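Local coordinates for protein 5'-nucleotidase SURE (Aquifex aeolicus, PDB 2WQK) that probably dephosphorylates nucleoside 5'-monophosphates as a divalent-metal-dependent phosphatase of the SurE family, releasing the ribonucleoside and phosphate, at residues D234-Y238 with K239-S243; D144-K147 with K148-E152; R37-S40 with G41-H44; E131-F135 with E136-K140. All coordinates share one frame; numbering follows the deposited sequence. Where two conformers were deposited one is given.

Contact 1: residues D234-Y238 with K239-S243; sequences DLTNY and KVMKS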
ATOM      1  N   ASP A 234      24.614  15.770   8.328  1.00 14.07           N
ATOM      2  CA  ASP A 234      25.643  14.824   7.872  1.00 13.36           C
ATOM      3  C   ASP A 234      25.746  13.736   8.917  1.00 13.18           C
ATOM      4  O   ASP A 234      26.055  14.018  10.070  1.00 13.19           O
ATOM      5  CB  ASP A 234      26.940  15.608   7.708  1.00 13.92           C
ATOM      6  CG  ASP A 234      28.090  14.802   7.094  1.00 14.85           C
ATOM      7  OD1 ASP A 234      28.035  13.531   7.095  1.00 14.79           O
ATOM      8  OD2 ASP A 234      29.073  15.521   6.678  1.00 15.86           O
ATOM      9  N   LEU A 235      25.480  12.494   8.491  1.00 13.34           N
ATOM     10  CA  LEU A 235      25.483  11.347   9.379  1.00 14.29           C
ATOM     11  C   LEU A 235      26.894  10.800   9.635  1.00 12.67           C
ATOM     12  O   LEU A 235      27.047   9.868  10.428  1.00 12.84           O
ATOM     13  CB  LEU A 235      24.606  10.202   8.790  1.00 15.75           C
ATOM     14  CG  LEU A 235      23.220  10.537   8.264  1.00 20.79           C
ATOM     15  CD1 LEU A 235      22.500   9.319   7.607  1.00 22.83           C
ATOM     16  CD2 LEU A 235      22.429  11.071   9.421  1.00 23.25           C
ATOM     17  N   THR A 236      27.897  11.283   8.889  1.00 11.97           N
ATOM     18  CA  THR A 236      29.238  10.676   8.972  1.00 11.91           C
ATOM     19  C   THR A 236      29.837  10.860  10.355  1.00 11.86           C
ATOM     20  O   THR A 236      29.840  11.978  10.905  1.00 12.40           O
ATOM     21  CB  THR A 236      30.207  11.316   7.964  1.00 11.53           C
ATOM     22  OG1 THR A 236      29.590  11.386   6.686  1.00 13.05           O
ATOM     23  CG2 THR A 236      31.552  10.587   7.897  1.00 12.00           C
ATOM     24  N   ASN A 237      30.362   9.774  10.926  1.00 11.36           N
ATOM     25  CA  ASN A 237      31.129   9.880  12.155  1.00 12.44           C
ATOM     26  C   ASN A 237      32.590  10.137  11.843  1.00 12.90           C
ATOM     27  O   ASN A 237      33.380   9.199  11.750  1.00 14.26           O
ATOM     28  CB  ASN A 237      30.915   8.632  13.027  1.00 13.31           C
ATOM     29  CG  ASN A 237      31.459   8.823  14.429  1.00 16.13           C
ATOM     30  OD1 ASN A 237      32.292   9.739  14.679  1.00 18.84           O
ATOM     31  ND2 ASN A 237      31.006   7.971  15.363  1.00 18.44           N
ATOM     32  N   TYR A 238      32.926  11.412  11.601  1.00 13.49           N
ATOM     33  CA  TYR A 238      34.310  11.758  11.168  1.00 14.72           C
ATOM     34  C   TYR A 238      35.409  11.345  12.158  1.00 15.66           C
ATOM     35  O   TYR A 238      36.512  10.928  11.758  1.00 17.63           O
ATOM     36  CB  TYR A 238      34.421  13.276  10.899  1.00 15.44           C
ATOM     37  CG  TYR A 238      33.642  13.696   9.708  1.00 13.15           C
ATOM     38  CD1 TYR A 238      34.150  13.502   8.439  1.00 13.87           C
ATOM     39  CD2 TYR A 238      32.374  14.299   9.825  1.00 15.19           C
ATOM     40  CE1 TYR A 238      33.433  13.846   7.336  1.00 14.00           C
ATOM     41  CE2 TYR A 238      31.647  14.656   8.712  1.00 13.58           C
ATOM     42  CZ  TYR A 238      32.174  14.432   7.459  1.00 12.90           C
ATOM     43  OH  TYR A 238      31.473  14.758   6.331  1.00 15.91           O
ATOM     44  N   LYS A 239      35.124  11.480  13.447  1.00 14.91           N
ATOM     45  CA  LYS A 239      36.115  11.237  14.482  1.00 17.79           C
ATOM     46  C   LYS A 239      36.687   9.824  14.358  1.00 17.34           C
ATOM     47  O   LYS A 239      37.903   9.620  14.544  1.00 19.14           O
ATOM     48  CB  LYS A 239      35.479  11.404  15.875  1.00 19.03           C
ATOM     49  CG  LYS A 239      36.382  10.906  17.026  1.00 23.42           C
ATOM     50  CD  LYS A 239      35.646  10.486  18.292  0.50 24.87           C
ATOM     51  CE  LYS A 239      36.610   9.773  19.257  0.50 25.82           C
ATOM     52  NZ  LYS A 239      37.085   8.444  18.746  0.50 27.44           N
ATOM     53  N   VAL A 240      35.825   8.847  14.040  1.00 15.74           N
ATOM     54  CA  VAL A 240      36.242   7.457  14.082  1.00 15.82           C
ATOM     55  C   VAL A 240      36.757   6.879  12.785  1.00 15.53           C
ATOM     56  O   VAL A 240      37.105   5.682  12.736  1.00 15.72           O
ATOM     57  CB  VAL A 240      35.121   6.553  14.591  1.00 15.23           C
ATOM     58  CG1 VAL A 240      34.581   7.052  15.947  1.00 16.89           C
ATOM     59  CG2 VAL A 240      34.003   6.386  13.591  1.00 16.00           C
ATOM     60  N   MET A 241      36.861   7.695  11.738  1.00 15.63           N
ATOM     61  CA  MET A 241      37.360   7.148  10.471  1.00 15.84           C
ATOM     62  C   MET A 241      38.705   6.458  10.623  1.00 15.22           C
ATOM     63  O   MET A 241      38.961   5.393  10.023  1.00 16.53           O
ATOM     64  CB  MET A 241      37.435   8.247   9.414  1.00 16.86           C
ATOM     65  CG  MET A 241      36.089   8.641   8.953  1.00 19.14           C
ATOM     66  SD  MET A 241      36.187  10.002   7.807  1.00 24.36           S
ATOM     67  CE  MET A 241      34.635   9.782   6.970  1.00 24.75           C
ATOM     68  N   LYS A 242      39.582   7.054  11.410  1.00 15.23           N
ATOM     69  CA  LYS A 242      40.929   6.508  11.602  1.00 16.78           C
ATOM     70  C   LYS A 242      40.906   5.089  12.176  1.00 16.87           C
ATOM     71  O   LYS A 242      41.796   4.275  11.888  1.00 17.82           O
ATOM     72  CB  LYS A 242      41.768   7.434  12.474  1.00 16.66           C
ATOM     73  CG  LYS A 242      41.250   7.650  13.905  1.00 15.95           C
ATOM     74  CD  LYS A 242      42.138   8.637  14.646  1.00 18.76           C
ATOM     75  CE  LYS A 242      41.645   8.939  16.002  1.00 20.32           C
ATOM     76  NZ  LYS A 242      40.257   9.496  16.064  1.00 20.58           N
ATOM     77  N   SER A 243      39.854   4.779  12.941  1.00 16.58           N
ATOM     78  CA  SER A 243      39.746   3.496  13.616  1.00 17.48           C
ATOM     79  C   SER A 243      39.146   2.393  12.736  1.00 17.05           C
ATOM     80  O   SER A 243      39.090   1.250  13.176  1.00 18.97           O
ATOM     81  CB  SER A 243      38.922   3.636  14.889  1.00 18.61           C
ATOM     82  OG  SER A 243      39.730   4.344  15.835  1.00 23.70           O
TER
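M241 and Y238 run side by side and point the same way, forming a Met-aromatic contact in the C-terminal arm that follows strand 225-232. M241 SD stands 5.3 Å from the centroid of the Y238 ring, 64° off its normal, an oblique approach. The methyl beyond it, M241 CE, turns across T236 at about a right angle and meets T236 CG2 at 3.3 Å, tighter than usual for two carbons. T236 CG2 in turn sits 3.7 Å above the middle of the tyrosine ring as a CH-pi contact. With chi1 at -48°, T236 directs its methyl over the ring and its hydroxyl toward D234, whose OD1 also accepts from T236 N in an Asx turn. N237 and V240 form a second crossing at nearly a right angle, the N237 CG lying 3.6 Å from V240 CG2. Q180, T178 and R179 of the second subunit pack against this arm, and K239 pairs with E156 of that subunit, consistent with the arm exchange known in SurE dimers. The far end of the ring is anchored: Y238 OH donates to D234 OD2 over 2.5 Å, in the plane of the ring and on the syn lone pair of the carboxylate.

Contact 2: residues D144-K147 with K148-E152; sequences DIVK and KVLNE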
ATOM      1  N   ASP A 144       6.418  31.109  18.669  1.00 15.49           N
ATOM      2  CA  ASP A 144       7.437  31.705  19.543  1.00 16.43           C
ATOM      3  C   ASP A 144       8.835  31.280  19.083  1.00 15.42           C
ATOM      4  O   ASP A 144       9.742  32.088  19.005  1.00 16.56           O
ATOM      5  CB  ASP A 144       7.260  31.282  21.009  1.00 17.18           C
ATOM      6  CG  ASP A 144       6.061  31.967  21.711  1.00 20.62           C
ATOM      7  OD1 ASP A 144       5.515  32.982  21.198  1.00 25.63           O
ATOM      8  OD2 ASP A 144       5.651  31.424  22.756  1.00 23.28           O
ATOM      9  N   ILE A 145       8.978  29.995  18.777  1.00 15.09           N
ATOM     10  CA  ILE A 145      10.267  29.464  18.318  1.00 14.03           C
ATOM     11  C   ILE A 145      10.665  30.039  16.967  1.00 14.31           C
ATOM     12  O   ILE A 145      11.806  30.462  16.798  1.00 14.60           O
ATOM     13  CB  ILE A 145      10.225  27.898  18.339  1.00 13.61           C
ATOM     14  CG1 ILE A 145      10.152  27.381  19.792  1.00 15.39           C
ATOM     15  CG2 ILE A 145      11.392  27.322  17.546  1.00 13.62           C
ATOM     16  CD1 ILE A 145       9.882  25.904  19.875  1.00 16.71           C
ATOM     17  N   VAL A 146       9.719  30.057  16.024  1.00 13.03           N
ATOM     18  CA  VAL A 146      10.003  30.607  14.693  1.00 13.14           C
ATOM     19  C   VAL A 146      10.459  32.069  14.809  1.00 13.64           C
ATOM     20  O   VAL A 146      11.442  32.490  14.170  1.00 14.45           O
ATOM     21  CB  VAL A 146       8.831  30.437  13.709  1.00 13.33           C
ATOM     22  CG1 VAL A 146       9.121  31.170  12.411  1.00 15.52           C
ATOM     23  CG2 VAL A 146       8.587  28.942  13.437  1.00 13.30           C
ATOM     24  N   LYS A 147       9.767  32.830  15.661  1.00 15.39           N
ATOM     25  CA  LYS A 147      10.158  34.237  15.821  1.00 17.91           C
ATOM     26  C   LYS A 147      11.608  34.391  16.273  1.00 16.27           C
ATOM     27  O   LYS A 147      12.395  35.149  15.682  1.00 18.24           O
ATOM     28  CB  LYS A 147       9.214  34.973  16.758  1.00 19.23           C
ATOM     29  CG  LYS A 147       9.448  36.463  16.719  1.00 23.44           C
ATOM     30  CD  LYS A 147       8.447  37.175  17.618  1.00 27.34           C
ATOM     31  CE  LYS A 147       8.730  38.693  17.561  1.00 30.45           C
ATOM     32  NZ  LYS A 147       7.770  39.483  18.402  1.00 31.42           N
ATOM     33  N   LYS A 148      12.001  33.585  17.250  1.00 15.99           N
ATOM     34  CA  LYS A 148      13.370  33.620  17.739  1.00 16.93           C
ATOM     35  C   LYS A 148      14.378  33.146  16.691  1.00 16.26           C
ATOM     36  O   LYS A 148      15.447  33.737  16.516  1.00 16.98           O
ATOM     37  CB  LYS A 148      13.508  32.801  19.032  1.00 17.52           C
ATOM     38  CG  LYS A 148      12.722  33.374  20.240  1.00 21.38           C
ATOM     39  CD  LYS A 148      13.002  32.547  21.498  1.00 26.02           C
ATOM     40  CE  LYS A 148      12.300  33.045  22.770  1.00 30.15           C
ATOM     41  NZ  LYS A 148      13.017  34.217  23.333  1.00 33.56           N
ATOM     42  N   VAL A 149      14.033  32.104  15.950  1.00 15.30           N
ATOM     43  CA  VAL A 149      14.950  31.583  14.955  1.00 14.56           C
ATOM     44  C   VAL A 149      15.166  32.597  13.827  1.00 15.61           C
ATOM     45  O   VAL A 149      16.259  32.737  13.275  1.00 16.82           O
ATOM     46  CB  VAL A 149      14.424  30.236  14.413  1.00 14.66           C
ATOM     47  CG1 VAL A 149      15.154  29.827  13.122  1.00 15.50           C
ATOM     48  CG2 VAL A 149      14.574  29.161  15.519  1.00 15.60           C
ATOM     49  N   LEU A 150      14.095  33.302  13.450  1.00 16.52           N
ATOM     50  CA  LEU A 150      14.261  34.313  12.423  1.00 18.20           C
ATOM     51  C   LEU A 150      15.230  35.403  12.858  1.00 19.29           C
ATOM     52  O   LEU A 150      15.931  35.971  12.024  1.00 21.50           O
ATOM     53  CB  LEU A 150      12.927  34.991  12.127  1.00 17.54           C
ATOM     54  CG  LEU A 150      11.942  34.178  11.291  1.00 17.19           C
ATOM     55  CD1 LEU A 150      10.496  34.808  11.252  1.00 20.02           C
ATOM     56  CD2 LEU A 150      12.443  33.978   9.862  1.00 19.49           C
ATOM     57  N   ASN A 151      15.262  35.672  14.154  1.00 20.58           N
ATOM     58  CA  ASN A 151      16.179  36.673  14.709  0.70 22.35           C
ATOM     59  C   ASN A 151      17.600  36.188  14.897  1.00 22.44           C
ATOM     60  O   ASN A 151      18.558  36.928  14.638  1.00 24.34           O
ATOM     61  CB  ASN A 151      15.658  37.170  16.050  0.70 23.18           C
ATOM     62  CG  ASN A 151      14.535  38.140  15.904  0.70 27.03           C
ATOM     63  OD1 ASN A 151      14.355  38.747  14.838  0.70 30.49           O
ATOM     64  ND2 ASN A 151      13.765  38.316  16.983  0.70 29.06           N
ATOM     65  N   GLU A 152      17.765  34.955  15.358  1.00 21.36           N
ATOM     66  CA  GLU A 152      19.092  34.506  15.784  1.00 21.88           C
ATOM     67  C   GLU A 152      19.728  33.437  14.900  1.00 22.21           C
ATOM     68  O   GLU A 152      20.948  33.316  14.866  1.00 24.26           O
ATOM     69  CB  GLU A 152      19.023  33.993  17.207  1.00 23.20           C
ATOM     70  CG  GLU A 152      18.558  35.028  18.217  1.00 27.55           C
ATOM     71  CD  GLU A 152      19.539  36.163  18.435  1.00 34.22           C
ATOM     72  OE1 GLU A 152      20.696  36.107  17.959  1.00 36.38           O
ATOM     73  OE2 GLU A 152      19.131  37.146  19.092  1.00 40.37           O
TER
HETATM   74  O   HOH W   1      11.686  37.565  14.382  1.00 28.01           O
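The flat carboxamide of N151 turns one face to K147 O, which lies close to the normal through the amide carbon: N151 CG and K147 O are 3.7 Å apart, almost all of it height above the plane. Water 1 lies off that same face. It donates to K147 O at 2.8 Å and more weakly to N151 OD1, at least in the conformer described here. K147 O also accepts from N151 N at 3.3 Å, so the carbonyl near the end of helix 135-152 has both a helical and a water partner. Two residues back the bond is shorter, V149 N to I145 O at 2.9 Å. Apolar branches follow the same i to i+4 spacing. V146 and L150 lie side by side, V146 CG1 being 4.1 Å from L150 CD1, and both rest on F4 of the central sheet. I145 CG2 and V149 CG2 meet at 4.2 Å near L247 and Y246 of the second subunit. The helix is the connection of a beta-alpha-beta unit between strands 122-128 and 158-165. Its chemistry is two-sided: branched aliphatic groups fill the interfaces with sheet and subunit, while hydration reaches the backbone beside K147 and N151.

Contact 3: residues R37-S40 with G41-H44; sequences RNLS and GVGH. With NA (sodium ion), chain D.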
ATOM      1  N   ARG A  37      -3.098  12.981   1.679  1.00 16.65           N
ATOM      2  CA  ARG A  37      -3.460  11.818   2.496  1.00 17.98           C
ATOM      3  C   ARG A  37      -2.393  11.654   3.563  1.00 17.23           C
ATOM      4  O   ARG A  37      -1.305  12.210   3.495  1.00 17.68           O
ATOM      5  CB  ARG A  37      -3.550  10.525   1.683  1.00 18.60           C
ATOM      6  CG  ARG A  37      -2.228  10.042   1.114  1.00 19.89           C
ATOM      7  CD  ARG A  37      -2.396   9.073  -0.071  1.00 23.19           C
ATOM      8  NE  ARG A  37      -2.957   9.730  -1.256  1.00 23.74           N
ATOM      9  CZ  ARG A  37      -3.362   9.108  -2.361  1.00 26.68           C
ATOM     10  NH1 ARG A  37      -3.323   7.782  -2.451  1.00 28.47           N
ATOM     11  NH2 ARG A  37      -3.824   9.817  -3.367  1.00 27.21           N
ATOM     12  N   ASN A  38      -2.702  10.858   4.566  1.00 18.14           N
ATOM     13  CA  ASN A  38      -1.768  10.599   5.631  1.00 17.48           C
ATOM     14  C   ASN A  38      -0.756   9.546   5.193  1.00 18.15           C
ATOM     15  O   ASN A  38      -1.131   8.384   4.906  1.00 19.27           O
ATOM     16  CB  ASN A  38      -2.522  10.100   6.862  1.00 18.14           C
ATOM     17  CG  ASN A  38      -1.699  10.140   8.091  1.00 19.12           C
ATOM     18  OD1 ASN A  38      -0.552   9.753   8.061  1.00 19.79           O
ATOM     19  ND2 ASN A  38      -2.269  10.663   9.204  1.00 23.74           N
ATOM     20  N   LEU A  39       0.514   9.926   5.192  1.00 17.51           N
ATOM     21  CA  LEU A  39       1.612   9.021   4.739  1.00 18.89           C
ATOM     22  C   LEU A  39       2.501   8.529   5.875  1.00 18.90           C
ATOM     23  O   LEU A  39       3.608   7.991   5.646  1.00 19.27           O
ATOM     24  CB  LEU A  39       2.476   9.668   3.654  1.00 19.64           C
ATOM     25  CG  LEU A  39       1.737   9.988   2.353  1.00 20.34           C
ATOM     26  CD1 LEU A  39       2.621  10.857   1.412  1.00 21.06           C
ATOM     27  CD2 LEU A  39       1.214   8.753   1.594  1.00 23.02           C
ATOM     28  N   SER A  40       2.027   8.671   7.096  1.00 19.74           N
ATOM     29  CA  SER A  40       2.820   8.322   8.265  1.00 20.95           C
ATOM     30  C   SER A  40       3.334   6.863   8.218  1.00 21.80           C
ATOM     31  O   SER A  40       4.453   6.571   8.585  1.00 23.37           O
ATOM     32  CB  SER A  40       1.961   8.532   9.514  1.00 21.25           C
ATOM     33  OG  SER A  40       1.561   9.911   9.596  1.00 21.37           O
ATOM     34  N   GLY A  41       2.491   5.975   7.742  1.00 21.75           N
ATOM     35  CA  GLY A  41       2.796   4.539   7.838  1.00 21.82           C
ATOM     36  C   GLY A  41       3.604   3.963   6.687  1.00 20.95           C
ATOM     37  O   GLY A  41       3.859   2.729   6.664  1.00 22.73           O
ATOM     38  N   VAL A  42       3.938   4.786   5.709  1.00 19.33           N
ATOM     39  CA  VAL A  42       4.451   4.325   4.439  1.00 18.32           C
ATOM     40  C   VAL A  42       5.782   4.970   4.103  1.00 16.32           C
ATOM     41  O   VAL A  42       6.454   5.471   4.975  1.00 17.30           O
ATOM     42  CB  VAL A  42       3.410   4.412   3.332  1.00 19.59           C
ATOM     43  CG1 VAL A  42       2.162   3.545   3.722  1.00 20.90           C
ATOM     44  CG2 VAL A  42       3.034   5.856   2.983  1.00 17.88           C
ATOM     45  N   GLY A  43       6.218   4.881   2.858  1.00 15.10           N
ATOM     46  CA  GLY A  43       7.494   5.443   2.466  1.00 15.06           C
ATOM     47  C   GLY A  43       7.486   6.971   2.423  1.00 14.48           C
ATOM     48  O   GLY A  43       6.428   7.592   2.119  1.00 15.97           O
ATOM     49  N   HIS A  44       8.666   7.550   2.653  1.00 14.33           N
ATOM     50  CA  HIS A  44       8.839   9.008   2.691  1.00 14.07           C
ATOM     51  C   HIS A  44       9.881   9.529   1.709  1.00 14.24           C
ATOM     52  O   HIS A  44      10.187  10.701   1.713  1.00 14.84           O
ATOM     53  CB  HIS A  44       9.213   9.437   4.114  1.00 14.46           C
ATOM     54  CG  HIS A  44       8.226   8.995   5.138  1.00 15.08           C
ATOM     55  ND1 HIS A  44       8.585   8.487   6.375  1.00 17.79           N
ATOM     56  CD2 HIS A  44       6.876   8.951   5.090  1.00 15.61           C
ATOM     57  CE1 HIS A  44       7.487   8.160   7.040  1.00 17.56           C
ATOM     58  NE2 HIS A  44       6.440   8.443   6.290  1.00 18.20           N
TER
HETATM   59 NA    NA D 254       2.309  11.665  11.003  1.00 16.70          NA
HETATM   60  O   HOH W   2      -0.208   6.259   6.554  1.00 30.11           O
HETATM   61  O   HOH W   3       6.743   4.880   7.603  0.50 13.34           O
HETATM   62  O   HOH W   4       1.365  10.553  12.969  1.00 26.37           O
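The metal-site loop after strand 29-35 folds into a type I beta turn from L39 to V42, and H44 reaches back to tie it down. L39 O is gripped twice, by V42 N at 3.2 Å, which closes the turn, and by H44 NE2 at 2.9 Å. These donors come from opposite faces of the carbonyl plane, and neither lies on a lone pair. The imidazole meets the oxygen edge-on, only 11° out of the ring plane, although the N-H is bent at 139°. V42 O lies over one face of that ring, offset toward its rim, and D9 touches the H44 side chain as well. On the flank of the turn L39 CD2 packs obliquely against V42 CG2 at 3.7 Å. Water 2 spans N38 O and G41 N, and water 3 links S40 O with V42 O, so solvent joins the two limbs of the loop. Just ahead of the turn N38 makes an Asx turn, its OD1 accepting from S40 N at 3.0 Å. The same oxygen takes the S40 hydroxyl proton at 2.6 Å, in the carbonyl plane and on a lone pair, making N38 a second-shell residue that orients the metal ligand. S40 OG stands beside its own backbone N (chi1 -60°), and with its proton committed to N38 it presents oxygen to the sodium ion. D10 and N94 also bind this ion, which lies 2.4 Å from S40 OG and 2.5 Å from water 4.

Contact 4: residues E131-F135 with E136-K140; sequences ENIMF and EEIAK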
ATOM      1  N   GLU A 131      -4.548  11.579  22.131  1.00 35.70           N
ATOM      2  CA  GLU A 131      -5.954  11.954  21.994  1.00 34.92           C
ATOM      3  C   GLU A 131      -6.155  13.411  22.369  1.00 33.02           C
ATOM      4  O   GLU A 131      -5.453  13.949  23.240  1.00 32.28           O
ATOM      5  CB  GLU A 131      -6.846  11.098  22.917  1.00 35.73           C
ATOM      6  CG  GLU A 131      -7.002   9.624  22.531  1.00 36.60           C
ATOM      7  CD  GLU A 131      -7.751   8.821  23.580  0.10 36.18           C
ATOM      8  OE1 GLU A 131      -8.680   9.372  24.210  0.10 35.84           O
ATOM      9  OE2 GLU A 131      -7.411   7.636  23.776  0.10 36.20           O
ATOM     10  N   ASN A 132      -7.149  14.021  21.726  1.00 30.87           N
ATOM     11  CA  ASN A 132      -7.580  15.381  22.028  1.00 29.77           C
ATOM     12  C   ASN A 132      -6.380  16.304  22.070  1.00 26.67           C
ATOM     13  O   ASN A 132      -6.139  17.014  23.050  1.00 26.34           O
ATOM     14  CB  ASN A 132      -8.332  15.453  23.361  1.00 31.00           C
ATOM     15  CG  ASN A 132      -9.415  14.400  23.481  1.00 34.06           C
ATOM     16  OD1 ASN A 132     -10.173  14.159  22.540  1.00 38.62           O
ATOM     17  ND2 ASN A 132      -9.487  13.757  24.656  1.00 37.68           N
ATOM     18  N   ILE A 133      -5.621  16.286  20.986  1.00 23.47           N
ATOM     19  CA  ILE A 133      -4.466  17.152  20.907  1.00 21.02           C
ATOM     20  C   ILE A 133      -4.894  18.601  20.636  1.00 19.30           C
ATOM     21  O   ILE A 133      -5.615  18.886  19.656  1.00 20.08           O
ATOM     22  CB  ILE A 133      -3.498  16.673  19.816  1.00 20.49           C
ATOM     23  CG1 ILE A 133      -2.976  15.266  20.165  1.00 21.68           C
ATOM     24  CG2 ILE A 133      -2.339  17.675  19.683  1.00 20.26           C
ATOM     25  CD1 ILE A 133      -2.107  14.629  19.099  1.00 24.68           C
ATOM     26  N   MET A 134      -4.375  19.492  21.460  1.00 17.83           N
ATOM     27  CA  MET A 134      -4.691  20.929  21.370  1.00 18.58           C
ATOM     28  C   MET A 134      -3.744  21.642  20.382  1.00 16.96           C
ATOM     29  O   MET A 134      -2.848  22.396  20.778  1.00 17.60           O
ATOM     30  CB  MET A 134      -4.590  21.562  22.750  1.00 19.94           C
ATOM     31  CG  MET A 134      -5.647  21.010  23.736  1.00 22.64           C
ATOM     32  SD  MET A 134      -5.524  21.715  25.397  1.00 26.57           S
ATOM     33  CE  MET A 134      -4.190  20.730  26.065  1.00 26.28           C
ATOM     34  N   PHE A 135      -3.943  21.387  19.090  1.00 16.62           N
ATOM     35  CA  PHE A 135      -3.039  21.925  18.066  1.00 16.00           C
ATOM     36  C   PHE A 135      -2.958  23.447  18.072  1.00 16.20           C
ATOM     37  O   PHE A 135      -1.919  23.990  17.794  1.00 16.35           O
ATOM     38  CB  PHE A 135      -3.452  21.429  16.695  1.00 16.08           C
ATOM     39  CG  PHE A 135      -3.204  19.969  16.498  1.00 16.12           C
ATOM     40  CD1 PHE A 135      -1.900  19.494  16.266  1.00 17.07           C
ATOM     41  CD2 PHE A 135      -4.244  19.059  16.514  1.00 17.46           C
ATOM     42  CE1 PHE A 135      -1.692  18.145  16.115  1.00 17.74           C
ATOM     43  CE2 PHE A 135      -4.015  17.707  16.319  1.00 18.67           C
ATOM     44  CZ  PHE A 135      -2.734  17.269  16.115  1.00 18.21           C
ATOM     45  N   GLU A 136      -4.064  24.152  18.375  1.00 17.09           N
ATOM     46  CA  GLU A 136      -3.972  25.611  18.407  1.00 17.96           C
ATOM     47  C   GLU A 136      -3.158  26.145  19.563  1.00 17.81           C
ATOM     48  O   GLU A 136      -2.483  27.160  19.399  1.00 19.01           O
ATOM     49  CB  GLU A 136      -5.355  26.263  18.394  1.00 18.91           C
ATOM     50  CG  GLU A 136      -6.110  25.930  17.155  1.00 21.30           C
ATOM     51  CD  GLU A 136      -7.425  26.682  17.053  1.00 27.82           C
ATOM     52  OE1 GLU A 136      -7.841  27.295  18.047  1.00 32.71           O
ATOM     53  OE2 GLU A 136      -8.019  26.641  15.972  1.00 31.40           O
ATOM     54  N   GLU A 137      -3.205  25.475  20.719  1.00 17.45           N
ATOM     55  CA  GLU A 137      -2.338  25.823  21.819  1.00 18.28           C
ATOM     56  C   GLU A 137      -0.879  25.535  21.463  1.00 17.60           C
ATOM     57  O   GLU A 137      -0.003  26.334  21.719  1.00 17.62           O
ATOM     58  CB  GLU A 137      -2.700  25.049  23.085  1.00 18.85           C
ATOM     59  CG  GLU A 137      -4.113  25.372  23.638  1.00 20.21           C
ATOM     60  CD  GLU A 137      -4.218  26.781  24.141  1.00 24.35           C
ATOM     61  OE1 GLU A 137      -3.296  27.284  24.782  1.00 23.65           O
ATOM     62  OE2 GLU A 137      -5.271  27.407  23.899  1.00 32.33           O
ATOM     63  N   ILE A 138      -0.638  24.373  20.874  1.00 17.05           N
ATOM     64  CA  ILE A 138       0.718  23.997  20.481  1.00 16.02           C
ATOM     65  C   ILE A 138       1.304  24.981  19.470  1.00 15.29           C
ATOM     66  O   ILE A 138       2.499  25.328  19.541  1.00 15.06           O
ATOM     67  CB  ILE A 138       0.751  22.542  19.947  1.00 15.95           C
ATOM     68  CG1 ILE A 138       0.539  21.581  21.119  1.00 17.86           C
ATOM     69  CG2 ILE A 138       2.075  22.214  19.202  1.00 16.41           C
ATOM     70  CD1 ILE A 138       0.263  20.127  20.724  1.00 20.22           C
ATOM     71  N   ALA A 139       0.472  25.458  18.545  1.00 14.95           N
ATOM     72  CA  ALA A 139       0.965  26.379  17.510  1.00 14.94           C
ATOM     73  C   ALA A 139       1.523  27.650  18.106  1.00 15.85           C
ATOM     74  O   ALA A 139       2.423  28.264  17.551  1.00 15.77           O
ATOM     75  CB  ALA A 139      -0.123  26.711  16.455  1.00 14.88           C
ATOM     76  N   LYS A 140       0.976  28.061  19.259  1.00 16.90           N
ATOM     77  CA  LYS A 140       1.475  29.282  19.900  1.00 17.88           C
ATOM     78  C   LYS A 140       2.962  29.168  20.259  1.00 17.77           C
ATOM     79  O   LYS A 140       3.722  30.107  20.025  1.00 19.70           O
ATOM     80  CB  LYS A 140       0.661  29.614  21.164  1.00 19.24           C
ATOM     81  CG  LYS A 140      -0.800  29.899  20.857  1.00 22.56           C
ATOM     82  CD  LYS A 140      -1.622  30.031  22.137  1.00 26.33           C
ATOM     83  CE  LYS A 140      -3.067  30.302  21.831  1.00 28.57           C
ATOM     84  NZ  LYS A 140      -3.865  30.277  23.128  1.00 31.28           N
TER
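M134 joins loop to helix: it is the centre of an inverse gamma turn, with a weak F135 N to I133 O bond of 3.1 Å, and it occupies the N-cap position of helix 135-152. Its carbonyl opens the helical pattern, M134 O accepting from I138 N at 3.0 Å with the N-H nearly straight at 167°. F135 O follows by accepting from A139 N at 2.9 Å. The turn brings I133 back over the helix start. There I133 CG2 serves two partners, standing 3.5 Å above the centre of the F135 ring in a CH-pi contact and meeting I138 CD1 at 3.7 Å where the two isoleucines pass at a slant. With CG1 of I133 beside the backbone N (chi1 -62°), the methyl CG2 is left anti to that N, the branch facing the helix. F135 itself reaches P15 and A19 of helix 15-24 and I93 of strand 88-94, while A127 of strand 122-128 backs both isoleucines. On another side M134 CB rests 3.9 Å from E137 CG. E137 then bends at chi2, its OE1 accepting from Y169 N; K140 NZ makes a salt bridge to E137 OE2 at 3.3 Å, coming from above the carboxylate plane. The chemistry thus divides between an apolar cluster seating the first turn on the sheet and a carboxylate shared between lysine and the Y169 backbone. Carboxylates of E136 and E137, in that turn, would probably interact favourably with the helix dipole.

How the contacts relate
Along the chain the order is contact 3, contact 4, contact 2, contact 1. Contacts 4 and 2 adjoin in sequence on helix 135-152, with centres about 20 Å apart, and so mark its beginning and its end against the central mixed sheet. Contact 3 lies on another loop of that sheet, about 22 Å from contact 4 between centres, and carries one of the metal ligands, S40; contact 2 lies across the chain's centre from contact 3. Contact 1, in the arm after strand 225-232, is about 40 Å from contact 4 between centres. Contacts 1, 2 and 3 all touch the second subunit, so metal-site loop, helix end and C-terminal arm each take part in the assembly.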